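Enoyl-CoA hydratase/isomerase (Mycobacterium abscessus, PDB 3QXZ) probably catalyses hydration of enoyl-CoA thioesters or migration of their double bond in fatty acid metabolism. Local coordinates at residues V17-L22 with A192-A197; A41-L46 with T99-A104; S88-A93 with M114-H119. All coordinates share one frame; numbering follows the deposited sequence.

How the contacts relate
Contact 1 is partly buried, while contacts 2 and 3 are buried. Contact 1 is purely aliphatic and joins strand 17-23 to helix 186-203. Contact 2 brings helix 33-48 to strand 101-105 and adds a potassium site. Contact 3 has no strand: a loop meets the segment 114-119. It pairs two aliphatic side chains and sets a methyl against an imidazole. Contacts 1 and 2 touch, with A193 and M196 packing on A104 and I102. Contacts 2 and 3 touch through Y43 and Q44 against V90 and P92. Contacts 1 and 3 stay apart, their centres about 17 Å from each other.

Contact 1. Residues V17-L22 with A192-A197; sequences VAVLTL and AALRMA
V17 of strand 17-23 fits against A197 and L194 of helix 186-203. Its side chain can be followed outward. CB points toward the helix and lies 4.4 Å from A197 CB. The two methyls then straddle the alanine. V17 CG1 is 3.8 Å from A197 CB, and V17 CG2 is at the same distance from that atom. CG1 is the branch anti to the backbone N (chi1 176°), and this turns it to where it also meets L194. There the gap from V17 CG1 to L194 CD2 is wider, 4.2 Å. V17 CG2 also passes A197 O at 3.9 Å, a van der Waals contact.

L194 does not aim straight at the strand. Its CG stands beside its own backbone N (chi1 -67°), and the end of the side chain swings back toward V17 and V19. CD2 does the touching. It reaches V19 CG2 at 3.7 Å, with the V19 and L194 side chains at about a right angle. One methyl of L194 therefore bridges two strand residues that face the same way. No hydrogen bond links the two segments.

Segments 17-22 and 192-197 run roughly antiparallel (152°), their axes 9.8 Å apart at closest approach. This is a helix laid over one face of a sheet, as in the crotonase fold. A18 points away from this helix, and A18 and L20 pack on L46, L39 and A42 of helix 33-48, so strand 17-23 is sandwiched between two helices. Within the sheet, V19 is backbone hydrogen-bonded to E12 of strand 8-14, and A18 and L20 likewise to strand 54-59. Helix 186-203 reaches across to V54 and V56 through A197, and to I102 and A104 of strand 101-105 through A193.

Contact 2. Residues A41-L46 with T99-A104; sequences AAYQRL and TPVIAA. With K (potassium ion), chain D; EDO (1,2-ethanediol), chain I.
Y43 has CG beside its backbone N (chi1 -84°), which carries the ring off helix 33-48 toward V101. V101 sends CG1 out, and that methyl meets the end of the ring. The Y43 OH atom lies 4.0 Å from V101 CG1, and Y43 CE1 is 4.3 Å from the same methyl. The two side chains cross at about a right angle. This is a loose apolar contact, and no hydrogen bond spans the segments.

T99 has OG1 anti to its carbonyl carbon (chi1 -57°), and this turns the hydroxyl toward a bound potassium ion. The ion lies 2.9 Å from T99 OG1 and 2.8 Å from L46 O. A water oxygen lies 2.7 Å from the potassium. The two protein oxygens do not bond to each other; both bind the same ion, which bridges them. Three more backbone oxygens, from D47, D49 and V52, complete six ligands. Helix 33-48 packs here on the parallel part of the crotonase-fold sheet, and the potassium joins the last turn of that helix and the following loop to the residue just before P100 and strand 101-105. The helix carbonyl end would be expected to suit a cation.

Half a turn earlier in the helix, Q44 grips an ethanediol, probably from the crystallisation liquor, with both ends of its amide. Q44 OE1 accepts from ethanediol O1 at 2.8 Å. Q44 NE2 donates to ethanediol O2 at 2.9 Å. D47 OD2 is hydrogen-bonded to the same molecule.

Contact 3. Residues S88-A93 with M114-H119; sequences SPVQPA and MTLALH
Beside V90, which packs on L116, Q91 NE2 donates to S88 O at 2.7 Å, the shortest hydrogen bond within the two segments. It is nearly straight, with an N-H...O angle of 167°, and the donor lies in the carbonyl plane. It closes the loop on itself while V90 and A93 face the segment 114-119.

V90 CG2 does most of the touching. It sits 3.5 Å from L116 CD2 and 3.7 Å from L116 CD1, so one valine methyl fits against the leucine fork. CG2 stands anti to the V90 carbonyl carbon, and this sets it against that fork. Three residues on in both segments, A93 meets H119. The methyl A93 CB lies 3.6 Å from H119 ND1 and 3.9 Å from H119 CE1, oblique to the ring. Between these two contacts the chain passes through the cis peptide before P92.

The other nitrogen of the imidazole, H119 NE2, donates to A144 O. F95 packs edge-to-face with the ring, and together these should limit its rotation. In crotonase relatives, the start of the equivalent helix contributes to the oxyanion hole; this contact lies farther along it. No hydrogen bond crosses between the segments. Between them the contact is van der Waals packing, and the buried histidine's NE2 is satisfied by a third part of the chain.

Contact 1. Residues V17-L22 with A192-A197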
loop_
_atom_site.group_PDB
_atom_site.type_symbol
_atom_site.label_atom_id
_atom_site.label_comp_id
_atom_site.label_asym_id
_atom_site.label_seq_id
_atom_site.Cartn_x
_atom_site.Cartn_y
_atom_site.Cartn_z
ATOM N N VAL A 17 29.075 9.334 1.267
ATOM C CA VAL A 17 27.856 9.464 2.067
ATOM C C VAL A 17 27.814 10.841 2.725
ATOM O O VAL A 17 28.758 11.244 3.423
ATOM C CB VAL A 17 27.722 8.318 3.108
ATOM C CG1 VAL A 17 26.481 8.521 4.005
ATOM C CG2 VAL A 17 27.697 6.950 2.409
ATOM N N ALA A 18 26.728 11.575 2.475
ATOM C CA ALA A 18 26.492 12.862 3.114
ATOM C C ALA A 18 25.537 12.686 4.281
ATOM O O ALA A 18 24.467 12.089 4.121
ATOM C CB ALA A 18 25.922 13.881 2.114
ATOM N N VAL A 19 25.914 13.188 5.448
ATOM C CA VAL A 19 25.043 13.160 6.614
ATOM C C VAL A 19 24.606 14.583 6.921
ATOM O O VAL A 19 25.445 15.478 7.141
ATOM C CB VAL A 19 25.737 12.520 7.862
ATOM C CG1 VAL A 19 24.773 12.494 9.044
ATOM C CG2 VAL A 19 26.213 11.111 7.543
ATOM N N LEU A 20 23.290 14.799 6.905
ATOM C CA LEU A 20 22.657 16.034 7.329
ATOM C C LEU A 20 22.061 15.851 8.709
ATOM O O LEU A 20 21.282 14.902 8.933
ATOM C CB LEU A 20 21.560 16.433 6.351
ATOM C CG LEU A 20 22.006 16.798 4.937
ATOM C CD1 LEU A 20 20.802 16.987 4.065
ATOM C CD2 LEU A 20 22.856 18.088 4.957
ATOM N N THR A 21 22.411 16.754 9.636
ATOM C CA THR A 21 21.918 16.670 11.001
ATOM C C THR A 21 21.107 17.901 11.365
ATOM O O THR A 21 21.589 19.035 11.218
ATOM C CB THR A 21 23.085 16.505 12.006
ATOM O OG1 THR A 21 23.872 15.370 11.634
ATOM C CG2 THR A 21 22.541 16.291 13.418
ATOM N N LEU A 22 19.883 17.667 11.836
ATOM C CA LEU A 22 19.009 18.725 12.340
ATOM C C LEU A 22 19.448 18.980 13.774
ATOM O O LEU A 22 19.320 18.112 14.628
ATOM C CB LEU A 22 17.537 18.289 12.283
ATOM C CG LEU A 22 17.039 17.766 10.933
ATOM C CD1 LEU A 22 15.624 17.217 11.079
ATOM C CD2 LEU A 22 17.087 18.826 9.859
ATOM N N ALA A 192 23.156 1.969 11.851
ATOM C CA ALA A 192 22.510 1.083 10.881
ATOM C C ALA A 192 22.264 1.810 9.557
ATOM O O ALA A 192 22.476 1.250 8.482
ATOM C CB ALA A 192 21.198 0.524 11.433
ATOM N N ALA A 193 21.826 3.063 9.633
ATOM C CA ALA A 193 21.603 3.857 8.430
ATOM C C ALA A 193 22.913 4.052 7.642
ATOM O O ALA A 193 22.940 3.939 6.408
ATOM C CB ALA A 193 20.968 5.194 8.787
ATOM N N LEU A 194 24.002 4.312 8.360
ATOM C CA LEU A 194 25.321 4.490 7.735
ATOM C C LEU A 194 25.833 3.198 7.090
ATOM O O LEU A 194 26.397 3.236 5.989
ATOM C CB LEU A 194 26.350 5.071 8.730
ATOM C CG LEU A 194 26.062 6.505 9.169
ATOM C CD1 LEU A 194 26.956 6.933 10.312
ATOM C CD2 LEU A 194 26.196 7.465 8.019
ATOM N N ARG A 195 25.621 2.052 7.736
ATOM C CA ARG A 195 26.031 0.784 7.119
ATOM C C ARG A 195 25.271 0.562 5.809
ATOM O O ARG A 195 25.853 0.125 4.799
ATOM C CB ARG A 195 25.830 -0.401 8.073
ATOM C CG ARG A 195 26.928 -0.494 9.163
ATOM C CD ARG A 195 26.866 -1.799 9.974
ATOM N NE ARG A 195 25.583 -1.989 10.661
ATOM C CZ ARG A 195 25.251 -1.431 11.826
ATOM N NH1 ARG A 195 26.107 -0.642 12.467
ATOM N NH2 ARG A 195 24.057 -1.670 12.349
ATOM N N MET A 196 23.970 0.869 5.819
ATOM C CA MET A 196 23.165 0.735 4.615
ATOM C C MET A 196 23.630 1.710 3.532
ATOM O O MET A 196 23.744 1.335 2.365
ATOM C CB MET A 196 21.696 0.957 4.966
ATOM C CG MET A 196 20.748 0.737 3.788
ATOM S SD MET A 196 19.032 1.052 4.205
ATOM C CE MET A 196 18.648 -0.376 5.199
ATOM N N ALA A 197 23.906 2.951 3.927
ATOM C CA ALA A 197 24.377 3.963 2.993
ATOM C C ALA A 197 25.710 3.596 2.363
ATOM O O ALA A 197 25.878 3.748 1.152
ATOM C CB ALA A 197 24.474 5.336 3.682
#

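Contact 2. Residues A41-L46 with T99-A104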
loop_
_atom_site.group_PDB
_atom_site.type_symbol
_atom_site.label_atom_id
_atom_site.label_comp_id
_atom_site.label_asym_id
_atom_site.label_seq_id
_atom_site.Cartn_x
_atom_site.Cartn_y
_atom_site.Cartn_z
ATOM N N ALA A 41 17.837 23.444 0.067
ATOM C CA ALA A 41 19.053 23.850 -0.644
ATOM C C ALA A 41 20.122 22.772 -0.571
ATOM O O ALA A 41 20.805 22.524 -1.560
ATOM C CB ALA A 41 19.589 25.169 -0.082
ATOM N N ALA A 42 20.256 22.134 0.592
ATOM C CA ALA A 42 21.240 21.062 0.774
ATOM C C ALA A 42 20.872 19.840 -0.066
ATOM O O ALA A 42 21.737 19.257 -0.712
ATOM C CB ALA A 42 21.375 20.672 2.240
ATOM N N TYR A 43 19.600 19.448 -0.068
ATOM C CA TYR A 43 19.157 18.346 -0.935
ATOM C C TYR A 43 19.554 18.608 -2.391
ATOM O O TYR A 43 20.065 17.722 -3.068
ATOM C CB TYR A 43 17.647 18.151 -0.848
ATOM C CG TYR A 43 17.174 17.315 0.308
ATOM C CD1 TYR A 43 17.986 16.338 0.887
ATOM C CD2 TYR A 43 15.893 17.485 0.807
ATOM C CE1 TYR A 43 17.519 15.540 1.930
ATOM C CE2 TYR A 43 15.421 16.699 1.869
ATOM C CZ TYR A 43 16.253 15.743 2.423
ATOM O OH TYR A 43 15.798 14.936 3.450
ATOM N N GLN A 44 19.304 19.819 -2.887
ATOM C CA GLN A 44 19.593 20.110 -4.285
ATOM C C GLN A 44 21.098 20.047 -4.587
ATOM O O GLN A 44 21.530 19.419 -5.565
ATOM C CB GLN A 44 19.026 21.469 -4.706
ATOM C CG GLN A 44 19.204 21.724 -6.218
ATOM C CD GLN A 44 18.419 20.723 -7.048
ATOM O OE1 GLN A 44 17.185 20.738 -7.051
ATOM N NE2 GLN A 44 19.132 19.834 -7.754
ATOM N N ARG A 45 21.905 20.668 -3.732
ATOM C CA ARG A 45 23.350 20.697 -3.939
ATOM C C ARG A 45 23.937 19.290 -3.850
ATOM O O ARG A 45 24.770 18.909 -4.675
ATOM C CB ARG A 45 23.998 21.643 -2.918
ATOM C CG ARG A 45 25.514 21.621 -2.944
ATOM C CD ARG A 45 26.110 22.678 -2.015
ATOM N NE ARG A 45 25.445 22.704 -0.715
ATOM C CZ ARG A 45 25.641 21.817 0.259
ATOM N NH1 ARG A 45 26.496 20.805 0.096
ATOM N NH2 ARG A 45 24.965 21.942 1.396
ATOM N N LEU A 46 23.501 18.517 -2.852
ATOM C CA LEU A 46 24.027 17.177 -2.651
ATOM C C LEU A 46 23.584 16.255 -3.779
ATOM O O LEU A 46 24.345 15.382 -4.205
ATOM C CB LEU A 46 23.622 16.623 -1.271
ATOM C CG LEU A 46 24.226 17.370 -0.074
ATOM C CD1 LEU A 46 23.577 16.885 1.208
ATOM C CD2 LEU A 46 25.739 17.202 -0.023
ATOM N N THR A 99 19.430 10.968 -5.942
ATOM C CA THR A 99 20.240 10.374 -4.878
ATOM C C THR A 99 19.363 9.751 -3.809
ATOM O O THR A 99 18.485 10.424 -3.291
ATOM C CB THR A 99 21.139 11.458 -4.246
ATOM O OG1 THR A 99 21.936 12.050 -5.284
ATOM C CG2 THR A 99 22.048 10.913 -3.142
ATOM N N PRO A 100 19.625 8.483 -3.432
ATOM C CA PRO A 100 18.884 7.861 -2.332
ATOM C C PRO A 100 19.026 8.638 -1.029
ATOM O O PRO A 100 20.110 9.187 -0.730
ATOM C CB PRO A 100 19.547 6.484 -2.204
ATOM C CG PRO A 100 19.996 6.168 -3.606
ATOM C CD PRO A 100 20.505 7.507 -4.110
ATOM N N VAL A 101 17.923 8.685 -0.275
ATOM C CA VAL A 101 17.876 9.390 1.005
ATOM C C VAL A 101 17.358 8.425 2.060
ATOM O O VAL A 101 16.266 7.853 1.901
ATOM C CB VAL A 101 16.957 10.635 0.920
ATOM C CG1 VAL A 101 16.807 11.281 2.298
ATOM C CG2 VAL A 101 17.542 11.666 -0.063
ATOM N N ILE A 102 18.134 8.245 3.127
ATOM C CA ILE A 102 17.747 7.438 4.267
ATOM C C ILE A 102 17.556 8.347 5.478
ATOM O O ILE A 102 18.444 9.145 5.800
ATOM C CB ILE A 102 18.852 6.410 4.607
ATOM C CG1 ILE A 102 19.137 5.483 3.415
ATOM C CG2 ILE A 102 18.475 5.597 5.875
ATOM C CD1 ILE A 102 20.417 4.614 3.585
ATOM N N ALA A 103 16.395 8.259 6.126
ATOM C CA ALA A 103 16.136 8.996 7.364
ATOM C C ALA A 103 16.456 8.104 8.545
ATOM O O ALA A 103 15.798 7.053 8.768
ATOM C CB ALA A 103 14.696 9.500 7.402
ATOM N N ALA A 104 17.507 8.493 9.262
ATOM C CA ALA A 104 17.907 7.838 10.504
ATOM C C ALA A 104 17.180 8.566 11.628
ATOM O O ALA A 104 17.667 9.568 12.174
ATOM C CB ALA A 104 19.441 7.904 10.669
HETATM K K K D . 24.569 13.079 -5.860
HETATM C C1 EDO I . 15.441 17.754 -7.834
HETATM O O1 EDO I . 15.298 19.110 -8.278
HETATM C C2 EDO I . 16.415 17.013 -8.741
HETATM O O2 EDO I . 17.765 17.362 -8.394
HETATM O O HOH W 1 24.892 12.045 -8.360
#

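Contact 3. Residues S88-A93 with M114-H119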
loop_
_atom_site.group_PDB
_atom_site.type_symbol
_atom_site.label_atom_id
_atom_site.label_comp_id
_atom_site.label_asym_id
_atom_site.label_seq_id
_atom_site.Cartn_x
_atom_site.Cartn_y
_atom_site.Cartn_z
ATOM N N SER A 88 4.452 23.004 1.934
ATOM C CA SER A 88 5.625 22.199 1.571
ATOM C C SER A 88 6.894 23.067 1.728
ATOM O O SER A 88 7.420 23.582 0.742
ATOM C CB SER A 88 5.503 21.670 0.143
ATOM O OG SER A 88 4.567 20.596 0.082
ATOM N N PRO A 89 7.378 23.225 2.966
ATOM C CA PRO A 89 8.490 24.161 3.238
ATOM C C PRO A 89 9.883 23.610 2.912
ATOM O O PRO A 89 10.886 24.316 3.097
ATOM C CB PRO A 89 8.369 24.389 4.734
ATOM C CG PRO A 89 7.835 23.102 5.254
ATOM C CD PRO A 89 6.830 22.673 4.217
ATOM N N VAL A 90 9.961 22.381 2.411
ATOM C CA VAL A 90 11.237 21.816 1.980
ATOM C C VAL A 90 11.105 21.440 0.516
ATOM O O VAL A 90 10.321 20.538 0.176
ATOM C CB VAL A 90 11.642 20.598 2.829
ATOM C CG1 VAL A 90 12.905 19.952 2.264
ATOM C CG2 VAL A 90 11.843 21.007 4.274
ATOM N N GLN A 91 11.831 22.145 -0.341
ATOM C CA GLN A 91 11.793 21.934 -1.778
ATOM C C GLN A 91 13.225 22.041 -2.303
ATOM O O GLN A 91 13.946 22.986 -1.969
ATOM C CB GLN A 91 10.875 22.969 -2.445
ATOM C CG GLN A 91 9.413 22.836 -1.995
ATOM C CD GLN A 91 8.494 23.851 -2.640
ATOM O OE1 GLN A 91 8.540 24.067 -3.849
ATOM N NE2 GLN A 91 7.634 24.468 -1.835
ATOM N N PRO A 92 13.675 21.057 -3.100
ATOM C CA PRO A 92 12.943 19.863 -3.520
ATOM C C PRO A 92 12.729 18.897 -2.364
ATOM O O PRO A 92 13.454 18.955 -1.341
ATOM C CB PRO A 92 13.893 19.220 -4.529
ATOM C CG PRO A 92 15.241 19.625 -4.067
ATOM C CD PRO A 92 15.046 21.062 -3.628
ATOM N N ALA A 93 11.753 18.018 -2.534
ATOM C CA ALA A 93 11.489 16.932 -1.574
ATOM C C ALA A 93 12.529 15.842 -1.840
ATOM O O ALA A 93 13.022 15.684 -2.960
ATOM C CB ALA A 93 10.111 16.379 -1.775
ATOM N N MET A 114 7.878 14.472 11.459
ATOM C CA MET A 114 7.532 13.199 10.855
ATOM C C MET A 114 7.203 13.330 9.361
ATOM O O MET A 114 7.647 12.498 8.556
ATOM C CB MET A 114 6.375 12.537 11.600
ATOM C CG MET A 114 5.882 11.230 10.950
ATOM S SD MET A 114 7.137 9.935 10.709
ATOM C CE MET A 114 7.336 9.484 12.419
ATOM N N THR A 115 6.428 14.346 8.973
ATOM C CA THR A 115 6.031 14.403 7.549
ATOM C C THR A 115 7.229 14.642 6.626
ATOM O O THR A 115 7.253 14.079 5.538
ATOM C CB THR A 115 4.885 15.386 7.282
ATOM O OG1 THR A 115 5.361 16.706 7.549
ATOM C CG2 THR A 115 3.667 15.090 8.161
ATOM N N LEU A 116 8.233 15.400 7.074
ATOM C CA LEU A 116 9.484 15.496 6.304
ATOM C C LEU A 116 10.256 14.178 6.276
ATOM O O LEU A 116 10.901 13.857 5.266
ATOM C CB LEU A 116 10.393 16.619 6.793
ATOM C CG LEU A 116 9.823 17.978 6.470
ATOM C CD1 LEU A 116 10.662 19.003 7.156
ATOM C CD2 LEU A 116 9.725 18.266 4.969
ATOM N N ALA A 117 10.226 13.415 7.362
ATOM C CA ALA A 117 10.875 12.098 7.350
ATOM C C ALA A 117 10.217 11.161 6.347
ATOM O O ALA A 117 10.899 10.299 5.752
ATOM C CB ALA A 117 10.869 11.488 8.739
ATOM N N LEU A 118 8.912 11.350 6.127
ATOM C CA LEU A 118 8.191 10.531 5.144
ATOM C C LEU A 118 8.642 10.791 3.707
ATOM O O LEU A 118 8.272 10.032 2.818
ATOM C CB LEU A 118 6.681 10.717 5.255
ATOM C CG LEU A 118 6.026 10.329 6.575
ATOM C CD1 LEU A 118 4.517 10.583 6.456
ATOM C CD2 LEU A 118 6.307 8.868 7.005
ATOM N N HIS A 119 9.441 11.839 3.453
ATOM C CA HIS A 119 9.942 12.058 2.087
ATOM C C HIS A 119 11.074 11.104 1.747
ATOM O O HIS A 119 11.367 10.912 0.560
ATOM C CB HIS A 119 10.471 13.475 1.904
ATOM C CG HIS A 119 9.424 14.533 1.964
ATOM N ND1 HIS A 119 9.731 15.859 1.783
ATOM C CD2 HIS A 119 8.090 14.467 2.176
ATOM C CE1 HIS A 119 8.619 16.574 1.874
ATOM N NE2 HIS A 119 7.614 15.756 2.119
#